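Local coordinates for hydrogenase maturation factor (Thermoanaerobacter tengcongensis, PDB 3VTH), which probably transfers a carbamoyl group from carbamoyl phosphate to the C-terminal cysteine of HypE, using ATP, during maturation of [NiFe]-hydrogenases, at residues S168-Y171 with H175-R178; V254-V259 with K263-V268; Q279-V284 with I313-M318; I423-G428 with F436-E441. All blocks are in the same frame, centred on the assembly; numbering follows the deposited sequence.

Interaction 1: residues S168-Y171 with H175-R178; sequences SREY and HDRR
The carboxylates of Glu170 and Asp176 lie beside each other with their planes 59° apart, and the guanidinium of Arg178 reaches the same cluster through water 1, which sits at its edge, in plane. Direct contact between the two acids is through carbon: Asp176 OD2 lies 3.5 Å from Glu170 CG, while the like-charged Glu170 OE2 and Asp176 OD2 stay 3.9 Å apart. Water 2 is within hydrogen-bonding distance of both, 2.6 Å from Glu170 OE2 and 2.7 Å from Asp176 OD2. Water 1 accepts from Arg178 NH1 at 2.9 Å and nears Asp176 OD1 and, weakly, Glu170 OE2; not all these acceptors can be served at once. The segments belong to the second HypF zinc finger, whose zinc is held by Cys164, Cys167, Cys186 and Cys189; 168-171 ends the helix that carries Cys167, and 175-178 is the loop after it. Asp176 shapes that loop with an Asx turn, its OD1 using the anti lone pair to accept from Arg178 N at 2.8 Å. Its CG stands anti to the backbone N (chi1 -163°), which brings the carboxylate up against Glu170. Backbone also meets backbone where Tyr171 CA makes a CH...O contact of 3.6 Å with Arg178 O. Salt bridges from Glu170 to Arg128 and from Arg178 to Glu120 probably offset the local charge and tie this finger to the first, where Arg178 also packs on Cys117.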
loop_
_atom_site.group_PDB
_atom_site.type_symbol
_atom_site.label_atom_id
_atom_site.label_comp_id
_atom_site.label_asym_id
_atom_site.label_seq_id
_atom_site.Cartn_x
_atom_site.Cartn_y
_atom_site.Cartn_z
ATOM N N SER A 168 13.991 7.916 -33.009
ATOM C CA SER A 168 12.866 8.122 -33.918
ATOM C C SER A 168 12.770 7.034 -35.004
ATOM O O SER A 168 11.663 6.606 -35.368
ATOM C CB SER A 168 12.965 9.493 -34.571
ATOM O OG SER A 168 11.889 9.682 -35.470
ATOM N N ARG A 169 13.908 6.553 -35.475
ATOM C CA ARG A 169 13.957 5.444 -36.414
ATOM C C ARG A 169 13.426 4.171 -35.782
ATOM O O ARG A 169 12.647 3.477 -36.354
ATOM C CB ARG A 169 15.371 5.233 -36.973
ATOM C CG ARG A 169 15.765 6.284 -38.006
ATOM C CD ARG A 169 17.089 6.059 -38.784
ATOM N NE ARG A 169 18.109 5.330 -38.039
ATOM C CZ ARG A 169 19.291 5.816 -37.656
ATOM N NH1 ARG A 169 19.664 7.047 -37.954
ATOM N NH2 ARG A 169 20.112 5.048 -36.973
ATOM N N GLU A 170 13.840 3.898 -34.566
ATOM C CA GLU A 170 13.337 2.756 -33.816
ATOM C C GLU A 170 11.829 2.861 -33.597
ATOM O O GLU A 170 11.095 1.885 -33.788
ATOM C CB GLU A 170 14.026 2.663 -32.455
ATOM C CG GLU A 170 15.499 2.273 -32.500
ATOM C CD GLU A 170 16.099 2.222 -31.090
ATOM O OE1 GLU A 170 15.737 3.071 -30.255
ATOM O OE2 GLU A 170 16.918 1.330 -30.810
ATOM N N TYR A 171 11.388 4.051 -33.190
ATOM C CA TYR A 171 9.973 4.358 -32.952
ATOM C C TYR A 171 9.115 4.079 -34.195
ATOM O O TYR A 171 7.985 3.591 -34.084
ATOM C CB TYR A 171 9.833 5.826 -32.532
ATOM C CG TYR A 171 8.426 6.267 -32.180
ATOM C CD1 TYR A 171 7.533 6.713 -33.169
ATOM C CD2 TYR A 171 7.986 6.250 -30.861
ATOM C CE1 TYR A 171 6.235 7.132 -32.826
ATOM C CE2 TYR A 171 6.700 6.671 -30.520
ATOM C CZ TYR A 171 5.838 7.104 -31.496
ATOM O OH TYR A 171 4.563 7.496 -31.134
ATOM N N HIS A 175 9.564 -3.544 -37.107
ATOM C CA HIS A 175 10.367 -4.693 -36.666
ATOM C C HIS A 175 11.159 -4.432 -35.374
ATOM O O HIS A 175 11.767 -5.350 -34.819
ATOM C CB HIS A 175 11.320 -5.151 -37.778
ATOM C CG HIS A 175 10.627 -5.773 -38.952
ATOM N ND1 HIS A 175 10.726 -5.268 -40.232
ATOM C CD2 HIS A 175 9.818 -6.857 -39.038
ATOM C CE1 HIS A 175 10.016 -6.018 -41.056
ATOM N NE2 HIS A 175 9.453 -6.988 -40.356
ATOM N N ASP A 176 11.162 -3.194 -34.894
ATOM C CA ASP A 176 11.876 -2.885 -33.652
ATOM C C ASP A 176 10.962 -3.097 -32.450
ATOM O O ASP A 176 9.764 -2.826 -32.511
ATOM C CB ASP A 176 12.453 -1.462 -33.674
ATOM C CG ASP A 176 13.523 -1.246 -32.606
ATOM O OD1 ASP A 176 13.188 -1.215 -31.407
ATOM O OD2 ASP A 176 14.709 -1.105 -32.967
ATOM N N ARG A 177 11.512 -3.579 -31.344
ATOM C CA ARG A 177 10.653 -3.813 -30.191
ATOM C C ARG A 177 10.208 -2.507 -29.540
ATOM O O ARG A 177 9.241 -2.498 -28.766
ATOM C CB ARG A 177 11.272 -4.795 -29.191
ATOM C CG ARG A 177 12.323 -4.215 -28.282
ATOM C CD ARG A 177 12.823 -5.289 -27.321
ATOM N NE ARG A 177 13.590 -4.685 -26.244
ATOM C CZ ARG A 177 13.061 -4.251 -25.105
ATOM N NH1 ARG A 177 11.759 -4.366 -24.879
ATOM N NH2 ARG A 177 13.838 -3.717 -24.185
ATOM N N ARG A 178 10.883 -1.405 -29.890
ATOM C CA ARG A 178 10.463 -0.070 -29.434
ATOM C C ARG A 178 9.617 0.699 -30.463
ATOM O O ARG A 178 9.476 1.924 -30.360
ATOM C CB ARG A 178 11.671 0.775 -28.995
ATOM C CG ARG A 178 12.226 0.351 -27.657
ATOM C CD ARG A 178 13.438 1.190 -27.253
ATOM N NE ARG A 178 13.907 0.789 -25.929
ATOM C CZ ARG A 178 14.781 -0.189 -25.716
ATOM N NH1 ARG A 178 15.295 -0.873 -26.744
ATOM N NH2 ARG A 178 15.133 -0.485 -24.470
HETATM O O HOH W 1 15.038 -0.722 -29.632
HETATM O O HOH W 2 17.251 -0.882 -32.164
#

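Interaction 2: residues V254-V259 with K263-V268; sequences VMMRDV and KKYCIV
Met256 and Tyr265 make the Met-aromatic part of the contact. The sulfur of Met256 lies 4.7 Å from the centroid of the Tyr265 ring and 56° off its normal, an oblique approach in which sulfur and methyl both lie near CD2. Met256 CE comes to 3.6 Å from Tyr265 CD2, and Met256 SD follows at 3.7 Å from the same carbon. The methionine chain runs extended beyond CG, which carries sulfur and methyl across to the tyrosine. Both residues are buried, and Met256 also packs on Val262 and Val306.

Hydrogen bonding across the segments is through the backbone: Lys263 N donates to Val259 O at 3.0 Å, with an N-H...O angle of 155°, an i to i+4 bond of the intervening helical turn.

Van der Waals contacts of the Lys263 side chain with Val259 lie beside that bond. Lys263 bends at chi2, chi3 and chi4, folding back so that its CG is 3.2 Å from Val259 O and its NZ is 3.4 Å from Val259 CG1. Beyond the segments, the ammonium has a long, weak ion pair with Glu273, on a helix against which Val259 also packs.

At the start of the helix, Asp258 occupies the N-cap position, its OD1 accepting from Glu261 N. This is a strand-to-helix connection in the YrdC-like domain: Asp258 caps the helix 259-265 that follows strand 254-255, and the Met256-Tyr265 pair packs the last turn of that helix against the residue that follows the strand.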
loop_
_atom_site.group_PDB
_atom_site.type_symbol
_atom_site.label_atom_id
_atom_site.label_comp_id
_atom_site.label_asym_id
_atom_site.label_seq_id
_atom_site.Cartn_x
_atom_site.Cartn_y
_atom_site.Cartn_z
ATOM N N VAL A 254 15.489 -2.569 3.229
ATOM C CA VAL A 254 16.803 -2.728 2.619
ATOM C C VAL A 254 16.625 -3.246 1.186
ATOM O O VAL A 254 15.715 -4.041 0.914
ATOM C CB VAL A 254 17.681 -3.688 3.483
ATOM C CG1 VAL A 254 18.968 -4.083 2.779
ATOM C CG2 VAL A 254 18.049 -3.019 4.812
ATOM N N MET A 255 17.451 -2.744 0.269
ATOM C CA MET A 255 17.516 -3.268 -1.079
ATOM C C MET A 255 18.653 -4.274 -1.199
ATOM O O MET A 255 19.781 -3.984 -0.810
ATOM C CB MET A 255 17.723 -2.145 -2.101
ATOM C CG MET A 255 17.734 -2.655 -3.535
ATOM S SD MET A 255 17.882 -1.339 -4.769
ATOM C CE MET A 255 16.241 -0.641 -4.724
ATOM N N MET A 256 18.354 -5.445 -1.743
ATOM C CA MET A 256 19.376 -6.454 -2.017
ATOM C C MET A 256 19.423 -6.743 -3.508
ATOM O O MET A 256 18.480 -6.421 -4.222
ATOM C CB MET A 256 19.078 -7.723 -1.230
ATOM C CG MET A 256 19.003 -7.446 0.266
ATOM S SD MET A 256 19.138 -8.937 1.242
ATOM C CE MET A 256 18.801 -8.269 2.869
ATOM N N ARG A 257 20.511 -7.348 -3.972
ATOM C CA ARG A 257 20.761 -7.455 -5.407
ATOM C C ARG A 257 19.867 -8.471 -6.112
ATOM O O ARG A 257 19.450 -8.234 -7.242
ATOM C CB ARG A 257 22.252 -7.715 -5.686
ATOM C CG ARG A 257 22.754 -9.069 -5.244
ATOM C CD ARG A 257 24.254 -9.065 -4.932
ATOM N NE ARG A 257 25.079 -8.728 -6.092
ATOM C CZ ARG A 257 25.744 -7.579 -6.236
ATOM N NH1 ARG A 257 25.701 -6.641 -5.287
ATOM N NH2 ARG A 257 26.465 -7.373 -7.331
ATOM N N ASP A 258 19.560 -9.586 -5.444
ATOM C CA ASP A 258 18.756 -10.664 -6.045
ATOM C C ASP A 258 18.217 -11.610 -4.979
ATOM O O ASP A 258 18.560 -11.475 -3.792
ATOM C CB ASP A 258 19.564 -11.451 -7.105
ATOM C CG ASP A 258 20.870 -12.024 -6.558
ATOM O OD1 ASP A 258 20.963 -12.319 -5.344
ATOM O OD2 ASP A 258 21.809 -12.188 -7.354
ATOM N N VAL A 259 17.402 -12.579 -5.402
ATOM C CA VAL A 259 16.759 -13.503 -4.465
ATOM C C VAL A 259 17.793 -14.331 -3.701
ATOM O O VAL A 259 17.614 -14.601 -2.514
ATOM C CB VAL A 259 15.696 -14.414 -5.152
ATOM C CG1 VAL A 259 15.100 -15.400 -4.141
ATOM C CG2 VAL A 259 14.567 -13.556 -5.745
ATOM N N LYS A 263 17.951 -14.669 0.433
ATOM C CA LYS A 263 17.883 -15.975 1.111
ATOM C C LYS A 263 18.988 -16.178 2.152
ATOM O O LYS A 263 18.888 -17.093 2.982
ATOM C CB LYS A 263 17.946 -17.125 0.098
ATOM C CG LYS A 263 16.789 -17.192 -0.890
ATOM C CD LYS A 263 15.825 -18.278 -0.523
ATOM C CE LYS A 263 15.603 -19.229 -1.696
ATOM N NZ LYS A 263 14.949 -18.568 -2.865
ATOM N N LYS A 264 20.030 -15.345 2.101
ATOM C CA LYS A 264 21.100 -15.392 3.108
ATOM C C LYS A 264 20.618 -14.829 4.436
ATOM O O LYS A 264 21.143 -15.182 5.494
ATOM C CB LYS A 264 22.337 -14.599 2.659
ATOM C CG LYS A 264 23.268 -15.353 1.734
ATOM C CD LYS A 264 24.292 -14.422 1.089
ATOM C CE LYS A 264 25.148 -15.185 0.084
ATOM N NZ LYS A 264 26.154 -14.307 -0.604
ATOM N N TYR A 265 19.633 -13.938 4.361
ATOM C CA TYR A 265 19.157 -13.200 5.521
ATOM C C TYR A 265 17.737 -13.548 5.931
ATOM O O TYR A 265 17.308 -13.216 7.046
ATOM C CB TYR A 265 19.219 -11.699 5.249
ATOM C CG TYR A 265 20.589 -11.183 4.914
ATOM C CD1 TYR A 265 21.487 -10.829 5.919
ATOM C CD2 TYR A 265 20.989 -11.033 3.588
ATOM C CE1 TYR A 265 22.763 -10.351 5.610
ATOM C CE2 TYR A 265 22.269 -10.551 3.262
ATOM C CZ TYR A 265 23.138 -10.216 4.282
ATOM O OH TYR A 265 24.375 -9.725 3.972
ATOM N N CYS A 266 16.997 -14.195 5.034
ATOM C CA CYS A 266 15.559 -14.353 5.211
ATOM C C CYS A 266 15.063 -15.688 4.727
ATOM O O CYS A 266 15.667 -16.314 3.861
ATOM C CB CYS A 266 14.806 -13.270 4.429
ATOM S SG CYS A 266 15.206 -11.587 4.926
ATOM N N ILE A 267 13.941 -16.106 5.304
ATOM C CA ILE A 267 13.126 -17.191 4.778
ATOM C C ILE A 267 12.324 -16.604 3.624
ATOM O O ILE A 267 11.710 -15.548 3.771
ATOM C CB ILE A 267 12.179 -17.752 5.881
ATOM C CG1 ILE A 267 13.009 -18.436 6.984
ATOM C CG2 ILE A 267 11.117 -18.693 5.273
ATOM C CD1 ILE A 267 12.229 -18.836 8.258
ATOM N N VAL A 268 12.349 -17.269 2.473
ATOM C CA VAL A 268 11.625 -16.794 1.289
ATOM C C VAL A 268 10.850 -17.959 0.672
ATOM O O VAL A 268 11.444 -18.840 0.059
ATOM C CB VAL A 268 12.587 -16.191 0.223
ATOM C CG1 VAL A 268 11.804 -15.565 -0.950
ATOM C CG2 VAL A 268 13.519 -15.157 0.839
#

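Interaction 3: residues Q279-V284 with I313-M318; sequences QRRPIV and IHYLLM. With PO4 (phosphate ion), chain L.
Arg281 meets Tyr315 at the very end of its side chain. From CB, which points toward helix 312-320, the chain sets CG anti to the carbonyl carbon (chi1 -66°) and then bends at chi2 and chi3, which swings the guanidinium toward Tyr315. NE donates to Ser278 O and NH2 to Leu277 O, both just before the segment in sequence, while NH1 donates to Pro309 O. These three backbone carbonyls fix the rotation of the group. Arg281 NH1 then lies 3.3 Å from Tyr315 OH, the nearest approach between the segments, and Arg281 CZ is 4.1 Å from the same oxygen. The two side chains come from opposite directions, with guanidinium and phenol planes 48° apart. Tyr315 in turn packs on Leu118 and Leu121 of the helix in the first zinc finger.

The preceding Arg280 extends elsewhere, holding a phosphate ion, probably from the crystallisation liquor, at the edge of its guanidinium. Arg280 NE donates to O1 of the phosphate at 2.8 Å and Arg280 NH2 to O3 at 2.9 Å, both with N-H...O angles of 165°, a two-pronged grip near the plane of the group. Arg280 NH1 bonds to Gly386 O, and its guanidinium makes a cation-pi contact with Tyr387.

The arginine contact lies where the loop between helix 270-277 and strand 283-287 passes helix 312-320, at the edge of the YrdC-like domain that faces the first zinc finger.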
loop_
_atom_site.group_PDB
_atom_site.type_symbol
_atom_site.label_atom_id
_atom_site.label_comp_id
_atom_site.label_asym_id
_atom_site.label_seq_id
_atom_site.Cartn_x
_atom_site.Cartn_y
_atom_site.Cartn_z
ATOM N N GLN A 279 7.289 -7.151 -11.323
ATOM C CA GLN A 279 7.638 -5.799 -11.780
ATOM C C GLN A 279 7.056 -4.707 -10.877
ATOM O O GLN A 279 7.511 -3.567 -10.902
ATOM C CB GLN A 279 7.194 -5.562 -13.223
ATOM C CG GLN A 279 8.136 -6.118 -14.284
ATOM C CD GLN A 279 7.625 -5.783 -15.668
ATOM O OE1 GLN A 279 6.722 -6.445 -16.171
ATOM N NE2 GLN A 279 8.165 -4.727 -16.267
ATOM N N ARG A 280 6.060 -5.039 -10.062
ATOM C CA ARG A 280 5.564 -4.031 -9.114
ATOM C C ARG A 280 6.693 -3.642 -8.133
ATOM O O ARG A 280 6.715 -2.521 -7.615
ATOM C CB ARG A 280 4.303 -4.523 -8.398
ATOM C CG ARG A 280 3.127 -4.887 -9.335
ATOM C CD ARG A 280 1.873 -5.252 -8.510
ATOM N NE ARG A 280 0.751 -5.722 -9.334
ATOM C CZ ARG A 280 -0.163 -4.933 -9.897
ATOM N NH1 ARG A 280 -0.089 -3.609 -9.737
ATOM N NH2 ARG A 280 -1.161 -5.465 -10.619
ATOM N N ARG A 281 7.624 -4.577 -7.899
ATOM C CA ARG A 281 8.790 -4.373 -7.023
ATOM C C ARG A 281 8.464 -3.663 -5.709
ATOM O O ARG A 281 8.893 -2.521 -5.512
ATOM C CB ARG A 281 9.909 -3.612 -7.781
ATOM C CG ARG A 281 10.530 -4.398 -8.954
ATOM C CD ARG A 281 11.391 -5.540 -8.447
ATOM N NE ARG A 281 11.434 -6.711 -9.342
ATOM C CZ ARG A 281 12.546 -7.291 -9.794
ATOM N NH1 ARG A 281 13.745 -6.811 -9.471
ATOM N NH2 ARG A 281 12.463 -8.372 -10.564
ATOM N N PRO A 282 7.719 -4.333 -4.801
ATOM C CA PRO A 282 7.542 -3.763 -3.477
ATOM C C PRO A 282 8.653 -4.188 -2.516
ATOM O O PRO A 282 9.431 -5.118 -2.809
ATOM C CB PRO A 282 6.247 -4.421 -3.001
ATOM C CG PRO A 282 6.345 -5.798 -3.559
ATOM C CD PRO A 282 6.930 -5.575 -4.955
ATOM N N ILE A 283 8.696 -3.513 -1.368
ATOM C CA ILE A 283 9.347 -4.036 -0.158
ATOM C C ILE A 283 8.479 -5.223 0.315
ATOM O O ILE A 283 7.269 -5.101 0.372
ATOM C CB ILE A 283 9.349 -2.949 0.940
ATOM C CG1 ILE A 283 10.242 -1.758 0.521
ATOM C CG2 ILE A 283 9.764 -3.539 2.316
ATOM C CD1 ILE A 283 9.893 -0.447 1.227
ATOM N N VAL A 284 9.097 -6.376 0.602
ATOM C CA VAL A 284 8.341 -7.519 1.096
ATOM C C VAL A 284 8.847 -7.829 2.500
ATOM O O VAL A 284 10.052 -7.922 2.712
ATOM C CB VAL A 284 8.523 -8.773 0.190
ATOM C CG1 VAL A 284 7.721 -9.982 0.721
ATOM C CG2 VAL A 284 8.150 -8.468 -1.273
ATOM N N ILE A 313 19.306 2.399 -12.523
ATOM C CA ILE A 313 20.370 2.882 -11.633
ATOM C C ILE A 313 20.723 1.894 -10.506
ATOM O O ILE A 313 21.866 1.865 -10.047
ATOM C CB ILE A 313 20.078 4.280 -11.028
ATOM C CG1 ILE A 313 18.715 4.309 -10.316
ATOM C CG2 ILE A 313 20.169 5.367 -12.128
ATOM C CD1 ILE A 313 18.583 5.429 -9.264
ATOM N N HIS A 314 19.738 1.113 -10.047
ATOM C CA HIS A 314 19.985 0.157 -8.951
ATOM C C HIS A 314 20.835 -0.997 -9.436
ATOM O O HIS A 314 21.758 -1.424 -8.737
ATOM C CB HIS A 314 18.685 -0.411 -8.361
ATOM C CG HIS A 314 17.694 0.626 -7.947
ATOM N ND1 HIS A 314 18.023 1.701 -7.149
ATOM C CD2 HIS A 314 16.370 0.733 -8.194
ATOM C CE1 HIS A 314 16.949 2.442 -6.946
ATOM N NE2 HIS A 314 15.934 1.876 -7.568
ATOM N N TYR A 315 20.522 -1.511 -10.625
ATOM C CA TYR A 315 21.328 -2.582 -11.215
ATOM C C TYR A 315 22.754 -2.130 -11.464
ATOM O O TYR A 315 23.704 -2.898 -11.261
ATOM C CB TYR A 315 20.712 -3.086 -12.520
ATOM C CG TYR A 315 19.406 -3.822 -12.340
ATOM C CD1 TYR A 315 19.386 -5.182 -12.045
ATOM C CD2 TYR A 315 18.182 -3.158 -12.490
ATOM C CE1 TYR A 315 18.161 -5.875 -11.889
ATOM C CE2 TYR A 315 16.973 -3.829 -12.337
ATOM C CZ TYR A 315 16.976 -5.187 -12.048
ATOM O OH TYR A 315 15.780 -5.833 -11.912
ATOM N N LEU A 316 22.905 -0.888 -11.922
ATOM C CA LEU A 316 24.232 -0.308 -12.127
ATOM C C LEU A 316 25.000 -0.179 -10.802
ATOM O O LEU A 316 26.173 -0.552 -10.703
ATOM C CB LEU A 316 24.119 1.046 -12.829
ATOM C CG LEU A 316 23.627 1.023 -14.289
ATOM C CD1 LEU A 316 23.389 2.442 -14.809
ATOM C CD2 LEU A 316 24.573 0.262 -15.196
ATOM N N LEU A 317 24.326 0.344 -9.785
ATOM C CA LEU A 317 24.941 0.501 -8.464
ATOM C C LEU A 317 25.375 -0.850 -7.887
ATOM O O LEU A 317 26.465 -0.962 -7.323
ATOM C CB LEU A 317 23.984 1.225 -7.501
ATOM C CG LEU A 317 24.516 1.554 -6.086
ATOM C CD1 LEU A 317 25.862 2.356 -6.152
ATOM C CD2 LEU A 317 23.459 2.298 -5.262
ATOM N N MET A 318 24.520 -1.864 -8.050
ATOM C CA MET A 318 24.776 -3.218 -7.553
ATOM C C MET A 318 26.034 -3.883 -8.115
ATOM O O MET A 318 26.677 -4.669 -7.418
ATOM C CB MET A 318 23.547 -4.125 -7.752
ATOM C CG MET A 318 22.364 -3.825 -6.811
ATOM S SD MET A 318 22.875 -4.010 -5.086
ATOM C CE MET A 318 21.359 -3.643 -4.210
HETATM P P PO4 L . -0.513 -9.168 -10.086
HETATM O O1 PO4 L . 0.791 -8.386 -10.111
HETATM O O2 PO4 L . -0.832 -9.565 -8.652
HETATM O O3 PO4 L . -1.668 -8.345 -10.607
HETATM O O4 PO4 L . -0.338 -10.413 -10.931
#

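Interaction 4: residues I423-G428 with F436-E441; sequences ISHHIG and FNYYIE
The loop that leaves strand 420-423 of the Kae1-like domain turns back over helix 433-449, and its residues 425-427 pack on the second turn of that helix. Across the contact the polar link is His425 NE2 to Tyr438 OH, 3.0 Å long with an N-H...O angle of 151°; the phenol oxygen lies only 5° out of the imidazole plane, at the ring's edge. The other nitrogen, ND1, is engaged by Tyr446 OH of the same helix, so both imidazole nitrogens are gripped. His425 has CG between the backbone N and the carbonyl carbon (chi1 64°), which turns the ring toward the helix.

Ile427 packs alongside. Its CG2 lies 4.0 Å from Tyr438 CD1 and 3.9 Å from Tyr439 CB, the latter side chain crossing it at about a right angle, while CD1 rests over one face of the His425 ring, near its rim. Ile427 O comes within 3.7 Å of Tyr438 CE1 at the ring edge.

Ile427 and Gly428 both face Asn411, a classic beta bulge. The side chain of the preceding residue, His426, lies about 5 Å from the bound ATP analogue and about 4 Å from that of Asp367, a magnesium-binding residue; the loop therefore borders the nucleotide site.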
loop_
_atom_site.group_PDB
_atom_site.type_symbol
_atom_site.label_atom_id
_atom_site.label_comp_id
_atom_site.label_asym_id
_atom_site.label_seq_id
_atom_site.Cartn_x
_atom_site.Cartn_y
_atom_site.Cartn_z
ATOM N N ILE A 423 -8.503 4.189 -5.311
ATOM C CA ILE A 423 -7.907 4.473 -4.008
ATOM C C ILE A 423 -6.497 5.075 -4.239
ATOM O O ILE A 423 -5.710 4.588 -5.075
ATOM C CB ILE A 423 -7.884 3.212 -3.089
ATOM C CG1 ILE A 423 -7.391 3.579 -1.677
ATOM C CG2 ILE A 423 -7.031 2.095 -3.713
ATOM C CD1 ILE A 423 -7.569 2.451 -0.602
ATOM N N SER A 424 -6.198 6.161 -3.542
ATOM C CA SER A 424 -4.942 6.862 -3.773
ATOM C C SER A 424 -3.796 6.039 -3.236
ATOM O O SER A 424 -3.979 5.169 -2.367
ATOM C CB SER A 424 -4.953 8.221 -3.072
ATOM O OG SER A 424 -4.744 8.103 -1.664
ATOM N N HIS A 425 -2.607 6.321 -3.745
ATOM C CA HIS A 425 -1.407 5.816 -3.115
ATOM C C HIS A 425 -1.321 6.340 -1.680
ATOM O O HIS A 425 -1.929 7.351 -1.342
ATOM C CB HIS A 425 -0.164 6.218 -3.909
ATOM C CG HIS A 425 0.085 7.699 -3.981
ATOM N ND1 HIS A 425 -0.568 8.528 -4.873
ATOM C CD2 HIS A 425 0.956 8.491 -3.303
ATOM C CE1 HIS A 425 -0.121 9.766 -4.730
ATOM N NE2 HIS A 425 0.803 9.771 -3.785
ATOM N N HIS A 426 -0.566 5.622 -0.854
ATOM C CA HIS A 426 -0.257 6.041 0.518
ATOM C C HIS A 426 0.119 7.520 0.586
ATOM O O HIS A 426 1.028 7.974 -0.126
ATOM C CB HIS A 426 0.921 5.198 1.009
ATOM C CG HIS A 426 1.450 5.604 2.348
ATOM N ND1 HIS A 426 2.608 6.340 2.500
ATOM C CD2 HIS A 426 0.997 5.353 3.595
ATOM C CE1 HIS A 426 2.848 6.524 3.787
ATOM N NE2 HIS A 426 1.895 5.920 4.472
ATOM N N ILE A 427 -0.588 8.271 1.427
ATOM C CA ILE A 427 -0.318 9.691 1.601
ATOM C C ILE A 427 0.529 9.897 2.870
ATOM O O ILE A 427 1.529 10.610 2.832
ATOM C CB ILE A 427 -1.635 10.526 1.680
ATOM C CG1 ILE A 427 -2.478 10.342 0.390
ATOM C CG2 ILE A 427 -1.362 12.006 2.020
ATOM C CD1 ILE A 427 -1.800 10.867 -0.901
ATOM N N GLY A 428 0.127 9.265 3.967
ATOM C CA GLY A 428 0.896 9.322 5.229
ATOM C C GLY A 428 -0.003 9.748 6.384
ATOM O O GLY A 428 -1.189 9.976 6.195
ATOM N N PHE A 436 -0.816 17.580 5.204
ATOM C CA PHE A 436 -2.132 18.024 4.770
ATOM C C PHE A 436 -2.102 18.730 3.421
ATOM O O PHE A 436 -2.951 18.463 2.568
ATOM C CB PHE A 436 -2.792 18.921 5.824
ATOM C CG PHE A 436 -4.236 19.229 5.532
ATOM C CD1 PHE A 436 -4.616 20.496 5.108
ATOM C CD2 PHE A 436 -5.215 18.239 5.670
ATOM C CE1 PHE A 436 -5.962 20.787 4.831
ATOM C CE2 PHE A 436 -6.557 18.514 5.391
ATOM C CZ PHE A 436 -6.932 19.785 4.983
ATOM N N ASN A 437 -1.128 19.624 3.222
ATOM C CA ASN A 437 -0.987 20.321 1.932
ATOM C C ASN A 437 -0.807 19.344 0.774
ATOM O O ASN A 437 -1.397 19.517 -0.295
ATOM C CB ASN A 437 0.181 21.317 1.946
ATOM C CG ASN A 437 -0.083 22.523 2.816
ATOM O OD1 ASN A 437 0.841 23.274 3.139
ATOM N ND2 ASN A 437 -1.343 22.727 3.201
ATOM N N TYR A 438 0.011 18.327 1.009
ATOM C CA TYR A 438 0.274 17.255 0.061
ATOM C C TYR A 438 -0.973 16.398 -0.220
ATOM O O TYR A 438 -1.302 16.128 -1.385
ATOM C CB TYR A 438 1.416 16.409 0.594
ATOM C CG TYR A 438 1.705 15.125 -0.144
ATOM C CD1 TYR A 438 1.850 13.933 0.561
ATOM C CD2 TYR A 438 1.857 15.091 -1.541
ATOM C CE1 TYR A 438 2.138 12.733 -0.091
ATOM C CE2 TYR A 438 2.122 13.874 -2.209
ATOM C CZ TYR A 438 2.273 12.714 -1.478
ATOM O OH TYR A 438 2.561 11.508 -2.091
ATOM N N TYR A 439 -1.659 15.990 0.842
ATOM C CA TYR A 439 -2.973 15.365 0.722
ATOM C C TYR A 439 -3.907 16.179 -0.178
ATOM O O TYR A 439 -4.471 15.646 -1.119
ATOM C CB TYR A 439 -3.556 15.232 2.121
ATOM C CG TYR A 439 -4.971 14.752 2.262
ATOM C CD1 TYR A 439 -5.990 15.652 2.540
ATOM C CD2 TYR A 439 -5.281 13.395 2.215
ATOM C CE1 TYR A 439 -7.301 15.220 2.751
ATOM C CE2 TYR A 439 -6.595 12.945 2.418
ATOM C CZ TYR A 439 -7.604 13.880 2.681
ATOM O OH TYR A 439 -8.916 13.485 2.893
ATOM N N ILE A 440 -4.045 17.470 0.111
ATOM C CA ILE A 440 -4.955 18.355 -0.638
ATOM C C ILE A 440 -4.631 18.400 -2.117
ATOM O O ILE A 440 -5.533 18.313 -2.948
ATOM C CB ILE A 440 -4.976 19.805 -0.068
ATOM C CG1 ILE A 440 -5.690 19.829 1.276
ATOM C CG2 ILE A 440 -5.659 20.777 -1.041
ATOM C CD1 ILE A 440 -6.906 18.951 1.329
ATOM N N GLU A 441 -3.342 18.514 -2.432
ATOM C CA GLU A 441 -2.863 18.575 -3.807
ATOM C C GLU A 441 -3.061 17.250 -4.556
ATOM O O GLU A 441 -3.319 17.247 -5.762
ATOM C CB GLU A 441 -1.381 18.992 -3.862
ATOM C CG GLU A 441 -0.355 17.806 -3.878
ATOM C CD GLU A 441 0.984 18.148 -4.548
ATOM O OE1 GLU A 441 1.116 19.261 -5.120
ATOM O OE2 GLU A 441 1.915 17.301 -4.506
#

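In the fold
Along the chain the four contacts follow one another: interaction 1 in the second zinc finger, interactions 2 and 3 in the YrdC-like domain, interaction 4 in the Kae1-like domain. Interactions 2 and 3 have centres 12 Å apart and touch, with Arg257 NH2 2.7 Å from Met318 O and Met255 CE against His314; both reach the ten-stranded sheet through strands 254-255 and 283-287. Interaction 1 lies farther out, its centre about 26 Å from that of interaction 3, though their nearest atoms are about 9 Å apart. Interaction 4 sits about 24 Å from interaction 3, centre to centre. Interaction 3, at the face of the YrdC-like domain toward the first finger, thus lies between the fingers and the Kae1-like domain.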